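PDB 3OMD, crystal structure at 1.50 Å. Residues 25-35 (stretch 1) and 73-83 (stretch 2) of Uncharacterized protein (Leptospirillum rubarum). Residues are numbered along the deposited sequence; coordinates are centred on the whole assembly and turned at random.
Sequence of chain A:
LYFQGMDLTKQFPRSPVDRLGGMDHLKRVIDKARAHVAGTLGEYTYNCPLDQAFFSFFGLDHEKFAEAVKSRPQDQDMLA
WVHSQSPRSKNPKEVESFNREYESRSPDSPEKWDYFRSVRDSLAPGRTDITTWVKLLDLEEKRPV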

# COMPACT_ATOMS: atom_id res chain seq x y z
N HIS A 25 4.34 -2.10 0.51
CA HIS A 25 2.88 -2.04 0.72
C HIS A 25 2.41 -2.23 2.16
O HIS A 25 1.35 -1.70 2.53
N LEU A 26 3.17 -2.99 2.97
CA LEU A 26 2.65 -3.38 4.31
C LEU A 26 2.35 -2.14 5.19
O LEU A 26 1.26 -2.04 5.79
N LYS A 27 3.29 -1.18 5.28
CA LYS A 27 2.99 0.03 6.09
C LYS A 27 1.75 0.74 5.54
O LYS A 27 0.91 1.21 6.32
N ARG A 28 1.69 0.88 4.21
CA ARG A 28 0.61 1.61 3.57
C ARG A 28 -0.75 0.96 3.88
O ARG A 28 -1.74 1.64 4.19
N VAL A 29 -0.81 -0.37 3.76
CA VAL A 29 -2.07 -1.05 4.03
C VAL A 29 -2.40 -1.15 5.51
O VAL A 29 -3.59 -1.22 5.84
N ILE A 30 -1.39 -1.19 6.39
CA ILE A 30 -1.70 -0.95 7.81
C ILE A 30 -2.48 0.36 7.99
O ILE A 30 -3.53 0.40 8.66
N ASP A 31 -1.98 1.42 7.37
CA ASP A 31 -2.62 2.73 7.54
C ASP A 31 -4.02 2.71 6.97
O ASP A 31 -4.95 3.24 7.58
N LYS A 32 -4.17 2.11 5.79
CA LYS A 32 -5.50 2.06 5.16
C LYS A 32 -6.45 1.18 5.98
O LYS A 32 -7.64 1.52 6.09
N ALA A 33 -5.95 0.09 6.57
CA ALA A 33 -6.79 -0.73 7.43
C ALA A 33 -7.27 0.04 8.63
O ALA A 33 -8.43 -0.06 9.03
N ARG A 34 -6.39 0.83 9.22
CA ARG A 34 -6.83 1.64 10.36
C ARG A 34 -7.90 2.64 9.98
O ARG A 34 -8.89 2.81 10.74
N ALA A 35 -7.73 3.29 8.82
CA ALA A 35 -8.76 4.22 8.36
C ALA A 35 -10.07 3.48 8.00
O ALA A 35 -11.18 4.00 8.26
N PRO A 73 -1.26 -1.69 17.75
CA PRO A 73 -1.06 -0.31 17.38
C PRO A 73 0.31 -0.02 16.79
O PRO A 73 0.47 0.97 16.06
N GLN A 74 1.27 -0.91 17.04
CA GLN A 74 2.61 -0.69 16.56
C GLN A 74 2.90 -1.57 15.34
O GLN A 74 2.47 -2.72 15.27
N ASP A 75 3.68 -1.02 14.43
CA ASP A 75 4.11 -1.75 13.22
C ASP A 75 4.71 -3.12 13.57
O ASP A 75 4.46 -4.08 12.85
N GLN A 76 5.55 -3.20 14.60
CA GLN A 76 6.18 -4.47 14.89
C GLN A 76 5.13 -5.51 15.24
O GLN A 76 5.30 -6.69 14.91
N ASP A 77 4.04 -5.07 15.87
CA ASP A 77 3.03 -6.02 16.23
C ASP A 77 2.22 -6.47 15.03
O ASP A 77 1.89 -7.67 14.91
N MSE A 78 1.95 -5.56 14.11
CA MSE A 78 1.27 -5.99 12.91
C MSE A 78 2.17 -6.89 12.04
O MSE A 78 1.72 -7.85 11.44
N LEU A 79 3.47 -6.58 12.00
CA LEU A 79 4.41 -7.42 11.25
C LEU A 79 4.44 -8.83 11.85
O LEU A 79 4.43 -9.83 11.10
N ALA A 80 4.46 -8.94 13.19
CA ALA A 80 4.49 -10.26 13.82
C ALA A 80 3.20 -11.02 13.47
O ALA A 80 3.23 -12.24 13.24
N TRP A 81 2.06 -10.32 13.40
CA TRP A 81 0.82 -10.99 13.02
C TRP A 81 0.90 -11.53 11.58
O TRP A 81 0.56 -12.69 11.30
N VAL A 82 1.39 -10.69 10.67
CA VAL A 82 1.57 -11.12 9.28
C VAL A 82 2.43 -12.40 9.21
O VAL A 82 2.07 -13.39 8.53
N HIS A 83 3.56 -12.39 9.91
CA HIS A 83 4.43 -13.58 9.90
C HIS A 83 3.68 -14.80 10.42
O HIS A 83 3.81 -15.89 9.87

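The helices 26-35 and 75-83 cross steeply, at 104° between their N-to-C directions, with axes 11.1 Å apart at closest approach. No direct hydrogen bond joins the two stretches; apolar packing and one bridging water do the work.

His25 occupies the N-cap position, out of reach of stretch 2, and the contact begins with Leu26. Its CB points toward the partner helix, and the t, p rotamer spreads its methyls between two neighbours one helical turn apart: CD2 lies 3.8 Å from CD1 of Leu79, itself t, p, and CD1 lies 4.1 Å from CG2 of Val82, whose chi1 is t. A branched aliphatic chain suits this buried position, since it can meet both residues at once.

Lys27 leaves its helix sideways and runs out in an extended m, t, t, t conformation, so that its CE comes within 3.7 Å of Asp75 OD2. The charges attract, but Lys27 NZ is 4.5 Å from Asp75 OD2, beyond a salt bridge. The long chain lets its methylenes pass along the Asp75 carboxylate while NZ finds a hydrogen bond elsewhere in the structure.

One turn on from Leu26, Ile30 (m, t) also points toward stretch 2. Its CD1 packs 3.7 Å from CB of Met78, a selenomethionine in the m, m, m rotamer, and 3.9 Å from Asp75 OD1. An apolar chain suits this buried site, its terminal methyl reaching Met78.

Arg34 closes the series with CB directed toward stretch 2 and a long m, t, t arm. Its NH2 lies 3.9 Å from Met78 CG. Pro73 O sits over one face of the guanidinium, 3.3 Å from NH2, at a poor angle for hydrogen bonding. Instead, water 1 accepts from Arg34 NH2 at 2.9 Å and donates to Asp75 OD1 at 2.7 Å, linking opposite charges across the gap.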

# COMPACT_ATOMS: atom_id res chain seq x y z
CB HIS A 25 2.10 -3.02 -0.20
CG HIS A 25 0.71 -2.55 -0.46
ND1 HIS A 25 0.46 -1.39 -1.17
CD2 HIS A 25 -0.50 -2.99 -0.01
CE1 HIS A 25 -0.84 -1.17 -1.18
NE2 HIS A 25 -1.44 -2.12 -0.49
CB LEU A 26 3.63 -4.34 4.99
CG LEU A 26 3.24 -4.72 6.43
CD1 LEU A 26 1.82 -5.29 6.53
CD2 LEU A 26 4.31 -5.72 6.98
CB LYS A 27 4.17 1.00 6.09
CG LYS A 27 5.34 0.51 6.97
CD LYS A 27 6.38 1.62 7.07
CE LYS A 27 7.53 1.18 7.97
NZ LYS A 27 8.54 2.30 8.14
CB ARG A 28 0.85 1.63 2.05
CG ARG A 28 -0.20 2.45 1.27
CD ARG A 28 0.29 2.59 -0.15
NE ARG A 28 -0.57 3.51 -0.91
CZ ARG A 28 -0.45 4.83 -0.90
NH1 ARG A 28 0.53 5.42 -0.21
NH2 ARG A 28 -1.30 5.57 -1.63
CB VAL A 29 -2.13 -2.41 3.27
CG1 VAL A 29 -1.29 -3.50 3.96
CG2 VAL A 29 -3.57 -2.86 3.13
CB ILE A 30 -0.41 -0.97 8.65
CG1 ILE A 30 0.12 -2.42 8.73
CG2 ILE A 30 -0.66 -0.41 10.10
CD1 ILE A 30 1.60 -2.44 9.30
CB ASP A 31 -1.79 3.80 6.84
CG ASP A 31 -0.45 4.05 7.51
OD1 ASP A 31 -0.23 3.60 8.67
OD2 ASP A 31 0.42 4.69 6.88
CB LYS A 32 -5.41 1.51 3.72
CG LYS A 32 -4.68 2.51 2.79
CD LYS A 32 -4.33 1.94 1.41
CE LYS A 32 -5.58 1.58 0.70
NZ LYS A 32 -5.22 0.84 -0.60
CB ALA A 33 -6.04 -1.98 7.86
CB ARG A 34 -5.64 2.33 11.01
CG ARG A 34 -4.64 1.33 11.63
CD ARG A 34 -3.57 2.02 12.52
NE ARG A 34 -2.40 1.20 12.80
CZ ARG A 34 -2.35 0.12 13.58
NH1 ARG A 34 -3.42 -0.30 14.28
NH2 ARG A 34 -1.19 -0.53 13.67
CB ALA A 35 -8.23 5.01 7.18
CB PRO A 73 -1.23 0.46 18.71
CG PRO A 73 -0.95 -0.55 19.75
CD PRO A 73 -1.45 -1.85 19.21
CB GLN A 74 3.61 -1.01 17.66
CG GLN A 74 3.35 -0.30 19.00
CD GLN A 74 3.13 1.22 18.87
OE1 GLN A 74 2.31 1.81 19.61
NE2 GLN A 74 3.84 1.86 17.94
CB ASP A 75 5.18 -0.94 12.46
CG ASP A 75 4.61 0.14 11.58
OD1 ASP A 75 3.37 0.27 11.43
OD2 ASP A 75 5.43 0.87 11.01
CB GLN A 76 7.24 -4.35 15.99
CG GLN A 76 8.59 -3.79 15.45
CD GLN A 76 9.32 -4.76 14.50
OE1 GLN A 76 9.53 -5.93 14.82
NE2 GLN A 76 9.72 -4.26 13.34
CB ASP A 77 2.21 -5.48 17.39
CG ASP A 77 3.08 -5.46 18.69
OD1 ASP A 77 3.71 -6.50 18.99
OD2 ASP A 77 3.25 -4.42 19.30
CB MSE A 78 0.80 -4.78 12.10
CG MSE A 78 -0.41 -4.17 12.57
SE MSE A 78 -1.85 -5.64 12.62
CE MSE A 78 -1.78 -6.38 10.79
CB LEU A 79 5.81 -6.80 11.25
CG LEU A 79 6.93 -7.64 10.57
CD1 LEU A 79 6.58 -7.86 9.09
CD2 LEU A 79 8.25 -6.96 10.72
CB ALA A 80 4.69 -10.15 15.32
CB TRP A 81 -0.39 -10.03 13.18
CG TRP A 81 -1.70 -10.73 12.96
CD1 TRP A 81 -2.46 -11.38 13.89
CD2 TRP A 81 -2.42 -10.81 11.72
NE1 TRP A 81 -3.60 -11.89 13.30
CE2 TRP A 81 -3.60 -11.56 11.97
CE3 TRP A 81 -2.17 -10.35 10.42
CZ2 TRP A 81 -4.54 -11.84 10.98
CZ3 TRP A 81 -3.12 -10.66 9.38
CH2 TRP A 81 -4.29 -11.38 9.70
CB VAL A 82 2.16 -9.99 8.42
CG1 VAL A 82 2.63 -10.52 7.03
CG2 VAL A 82 1.11 -8.89 8.26
CB HIS A 83 5.69 -13.31 10.71
CG HIS A 83 6.66 -12.39 10.03
ND1 HIS A 83 7.64 -11.70 10.72
CD2 HIS A 83 6.86 -12.13 8.72
CE1 HIS A 83 8.38 -11.02 9.85
NE2 HIS A 83 7.91 -11.25 8.64
O HOH W 1 1.20 0.89 12.84